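Local coordinates for R.Ecl18kI (Enterobacter cloacae, PDB 2GB7), which recognises the double-stranded DNA sequence 5'-CCNGG-3' as a type II restriction endonuclease and cleaves it before the first cytosine, at residues F[122-127]-F[181-186]. The protein carries 1 engineered substitution. Sequence-based numbering, arbitrary orientation.
Sequences KEFESI and AKTTLR. With nucleotides of chain B.
In the PDDEXK-type nuclease core, Phe124 on helix 102-134 packs against Ala181 and Thr183, where strand 177-181 runs out into a DNA-binding loop. A chi1 of -174° sets CG of Phe124 anti to the backbone N, on the side of that junction. Thr183 CG2 and Ala181 CB meet the ring obliquely: CD2 of Phe124 lies 3.6 Å from CG2 of Thr183, while CD2 and CE2 of Phe124 are each 3.9 Å from CB of Ala181. The side chains of Phe124 and Thr183 run alongside each other in opposing senses. No hydrogen bond joins the two segments, so packing carries the contact.

The loop holds the DNA backbone through the N of Thr183, which donates to OP1 of DC4 of chain B at 2.8 Å, nearly straight at 164°, and Thr183 OG1 bonds a further phosphate of the DNA. Lys182, whose CB points away from the helix, makes a salt bridge through NZ with Glu191.

Base reading follows at Arg186. Its NE donates to O6 of DG7 of chain B at 2.9 Å (142°), and its NH2 donates to N7 of DG7 of chain B, also at 2.9 Å. These two bonds mark the major-groove edge of a guanine, while C8 of DG6 of chain B lies over one guanidinium face. Asp160, touching Ala181, and Lys182, just past strand 177-181, are consistent with the acid and lysine of a PD...(D/E)XK nuclease site.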
loop_
_atom_site.group_PDB
_atom_site.type_symbol
_atom_site.label_atom_id
_atom_site.label_comp_id
_atom_site.label_asym_id
_atom_site.label_seq_id
_atom_site.Cartn_x
_atom_site.Cartn_y
_atom_site.Cartn_z
ATOM N N LYS F 122 -6.019 -2.689 11.608
ATOM C CA LYS F 122 -6.037 -2.597 13.060
ATOM C C LYS F 122 -7.058 -3.594 13.674
ATOM O O LYS F 122 -6.781 -4.244 14.704
ATOM C CB LYS F 122 -6.266 -1.145 13.533
ATOM C CG LYS F 122 -6.201 -1.003 15.097
ATOM C CD LYS F 122 -4.800 -1.260 15.683
ATOM C CE LYS F 122 -4.820 -1.421 17.213
ATOM N NZ LYS F 122 -4.990 -2.852 17.709
ATOM N N GLU F 123 -8.198 -3.725 13.024
ATOM C CA GLU F 123 -9.232 -4.642 13.501
ATOM C C GLU F 123 -8.763 -6.084 13.349
ATOM O O GLU F 123 -8.934 -6.864 14.272
ATOM C CB GLU F 123 -10.544 -4.405 12.756
ATOM C CG GLU F 123 -11.177 -3.098 13.194
ATOM C CD GLU F 123 -12.528 -2.847 12.545
ATOM O OE1 GLU F 123 -13.196 -3.813 12.123
ATOM O OE2 GLU F 123 -12.892 -1.655 12.450
ATOM N N PHE F 124 -8.153 -6.449 12.213
ATOM C CA PHE F 124 -7.663 -7.847 12.022
ATOM C C PHE F 124 -6.637 -8.152 13.090
ATOM O O PHE F 124 -6.675 -9.189 13.739
ATOM C CB PHE F 124 -7.068 -7.972 10.618
ATOM C CG PHE F 124 -6.651 -9.359 10.223
ATOM C CD1 PHE F 124 -7.384 -10.492 10.588
ATOM C CD2 PHE F 124 -5.511 -9.507 9.430
ATOM C CE1 PHE F 124 -6.951 -11.755 10.183
ATOM C CE2 PHE F 124 -5.117 -10.723 8.979
ATOM C CZ PHE F 124 -5.824 -11.875 9.381
ATOM N N GLU F 125 -5.701 -7.227 13.277
ATOM C CA GLU F 125 -4.721 -7.364 14.343
ATOM C C GLU F 125 -5.351 -7.538 15.737
ATOM O O GLU F 125 -4.915 -8.439 16.518
ATOM C CB GLU F 125 -3.793 -6.143 14.301
ATOM C CG GLU F 125 -2.946 -6.031 13.022
ATOM C CD GLU F 125 -2.583 -4.584 12.645
ATOM O OE1 GLU F 125 -2.530 -3.699 13.532
ATOM O OE2 GLU F 125 -2.364 -4.336 11.437
ATOM N N SER F 126 -6.392 -6.744 16.029
ATOM C CA SER F 126 -7.087 -6.797 17.317
ATOM C C SER F 126 -7.800 -8.132 17.472
ATOM O O SER F 126 -7.829 -8.723 18.548
ATOM C CB SER F 126 -8.088 -5.660 17.414
ATOM O OG SER F 126 -7.406 -4.425 17.418
ATOM N N ILE F 127 -8.414 -8.585 16.383
ATOM C CA ILE F 127 -9.084 -9.893 16.401
ATOM C C ILE F 127 -8.070 -11.007 16.732
ATOM O O ILE F 127 -8.336 -11.925 17.539
ATOM C CB ILE F 127 -9.759 -10.163 15.049
ATOM C CG1 ILE F 127 -10.983 -9.226 14.892
ATOM C CG2 ILE F 127 -10.155 -11.669 14.958
ATOM C CD1 ILE F 127 -11.530 -9.225 13.475
ATOM N N ALA F 181 0.424 -9.592 10.476
ATOM C CA ALA F 181 -0.880 -9.803 9.860
ATOM C C ALA F 181 -1.073 -8.769 8.747
ATOM O O ALA F 181 -0.708 -7.628 8.932
ATOM C CB ALA F 181 -1.932 -9.628 10.888
ATOM N N LYS F 182 -1.622 -9.217 7.619
ATOM C CA LYS F 182 -1.979 -8.374 6.495
ATOM C C LYS F 182 -3.270 -8.937 5.960
ATOM O O LYS F 182 -3.296 -10.095 5.583
ATOM C CB LYS F 182 -0.892 -8.451 5.404
ATOM C CG LYS F 182 0.395 -7.746 5.825
ATOM C CD LYS F 182 1.397 -7.725 4.684
ATOM C CE LYS F 182 2.714 -7.058 5.153
ATOM N NZ LYS F 182 2.504 -5.684 5.718
ATOM N N THR F 183 -4.334 -8.136 5.919
ATOM C CA THR F 183 -5.623 -8.657 5.479
ATOM C C THR F 183 -5.545 -9.172 4.045
ATOM O O THR F 183 -6.083 -10.240 3.738
ATOM C CB THR F 183 -6.721 -7.587 5.606
ATOM O OG1 THR F 183 -6.306 -6.399 4.918
ATOM C CG2 THR F 183 -7.004 -7.294 7.075
ATOM N N THR F 184 -4.901 -8.383 3.171
ATOM C CA THR F 184 -4.564 -8.796 1.798
ATOM C C THR F 184 -3.080 -8.553 1.635
ATOM O O THR F 184 -2.501 -7.752 2.388
ATOM C CB THR F 184 -5.312 -7.983 0.722
ATOM O OG1 THR F 184 -5.188 -6.581 0.993
ATOM C CG2 THR F 184 -6.803 -8.370 0.683
ATOM N N LEU F 185 -2.475 -9.257 0.688
ATOM C CA LEU F 185 -1.021 -9.212 0.456
ATOM C C LEU F 185 -0.587 -8.272 -0.639
ATOM O O LEU F 185 0.427 -7.588 -0.477
ATOM C CB LEU F 185 -0.448 -10.609 0.164
ATOM C CG LEU F 185 -0.656 -11.632 1.278
ATOM C CD1 LEU F 185 0.172 -12.935 1.043
ATOM C CD2 LEU F 185 -0.272 -11.057 2.646
ATOM N N ARG F 186 -1.331 -8.228 -1.752
ATOM C CA ARG F 186 -0.818 -7.593 -2.973
ATOM C C ARG F 186 0.681 -7.872 -3.144
ATOM O O ARG F 186 1.112 -9.045 -3.060
ATOM C CB ARG F 186 -1.157 -6.092 -2.999
ATOM C CG ARG F 186 -2.671 -5.801 -3.021
ATOM C CD ARG F 186 -3.279 -6.245 -4.365
ATOM N NE ARG F 186 -4.666 -5.798 -4.503
ATOM C CZ ARG F 186 -5.722 -6.459 -4.043
ATOM N NH1 ARG F 186 -5.576 -7.635 -3.435
ATOM N NH2 ARG F 186 -6.950 -5.956 -4.234
ATOM P P DC B 4 -3.052 -4.518 6.559
ATOM O OP1 DC B 4 -3.838 -5.670 7.063
ATOM O OP2 DC B 4 -1.656 -4.723 6.084
ATOM O "O5'" DC B 4 -3.861 -3.814 5.381
ATOM C "C5'" DC B 4 -5.190 -3.359 5.587
ATOM C "C4'" DC B 4 -5.697 -2.670 4.341
ATOM O "O4'" DC B 4 -4.923 -1.466 4.122
ATOM C "C3'" DC B 4 -5.583 -3.498 3.060
ATOM O "O3'" DC B 4 -6.726 -3.276 2.229
ATOM C "C2'" DC B 4 -4.344 -2.933 2.386
ATOM C "C1'" DC B 4 -4.374 -1.474 2.813
ATOM N N1 DC B 4 -3.044 -0.851 2.876
ATOM C C2 DC B 4 -2.848 0.413 2.290
ATOM O O2 DC B 4 -3.818 1.019 1.813
ATOM N N3 DC B 4 -1.604 0.940 2.267
ATOM C C4 DC B 4 -0.580 0.267 2.806
ATOM N N4 DC B 4 0.643 0.803 2.704
ATOM C C5 DC B 4 -0.761 -0.990 3.456
ATOM C C6 DC B 4 -1.999 -1.506 3.466
ATOM P P DG B 6 -12.127 -0.078 0.945
ATOM O OP1 DG B 6 -11.233 0.788 1.755
ATOM O OP2 DG B 6 -13.457 0.437 0.522
ATOM O "O5'" DG B 6 -11.372 -0.519 -0.384
ATOM C "C5'" DG B 6 -9.982 -0.842 -0.381
ATOM C "C4'" DG B 6 -9.545 -1.189 -1.784
ATOM O "O4'" DG B 6 -8.107 -1.187 -1.909
ATOM C "C3'" DG B 6 -10.004 -2.557 -2.285
ATOM O "O3'" DG B 6 -10.317 -2.438 -3.671
ATOM C "C2'" DG B 6 -8.762 -3.413 -2.124
ATOM C "C1'" DG B 6 -7.707 -2.405 -2.505
ATOM N N9 DG B 6 -6.337 -2.670 -2.096
ATOM C C8 DG B 6 -5.831 -3.746 -1.405
ATOM N N7 DG B 6 -4.536 -3.678 -1.236
ATOM C C5 DG B 6 -4.176 -2.483 -1.849
ATOM C C6 DG B 6 -2.905 -1.869 -2.007
ATOM O O6 DG B 6 -1.800 -2.278 -1.637
ATOM N N1 DG B 6 -3.003 -0.653 -2.684
ATOM C C2 DG B 6 -4.173 -0.104 -3.155
ATOM N N2 DG B 6 -4.078 1.084 -3.770
ATOM N N3 DG B 6 -5.353 -0.677 -3.031
ATOM C C4 DG B 6 -5.280 -1.851 -2.371
ATOM P P DG B 7 -11.330 -3.478 -4.349
ATOM O OP1 DG B 7 -12.546 -3.504 -3.500
ATOM O OP2 DG B 7 -10.600 -4.736 -4.627
ATOM O "O5'" DG B 7 -11.695 -2.787 -5.736
ATOM C "C5'" DG B 7 -12.138 -1.437 -5.772
ATOM C "C4'" DG B 7 -11.411 -0.679 -6.858
ATOM O "O4'" DG B 7 -9.999 -0.618 -6.542
ATOM C "C3'" DG B 7 -11.505 -1.287 -8.255
ATOM O "O3'" DG B 7 -11.570 -0.211 -9.197
ATOM C "C2'" DG B 7 -10.209 -2.069 -8.377
ATOM C "C1'" DG B 7 -9.238 -1.212 -7.582
ATOM N N9 DG B 7 -8.137 -1.941 -6.960
ATOM C C8 DG B 7 -8.191 -3.159 -6.328
ATOM N N7 DG B 7 -7.037 -3.536 -5.842
ATOM C C5 DG B 7 -6.171 -2.508 -6.179
ATOM C C6 DG B 7 -4.784 -2.348 -5.920
ATOM O O6 DG B 7 -4.022 -3.103 -5.309
ATOM N N1 DG B 7 -4.299 -1.158 -6.450
ATOM C C2 DG B 7 -5.048 -0.234 -7.135
ATOM N N2 DG B 7 -4.397 0.853 -7.566
ATOM N N3 DG B 7 -6.342 -0.367 -7.378
ATOM C C4 DG B 7 -6.832 -1.519 -6.877
#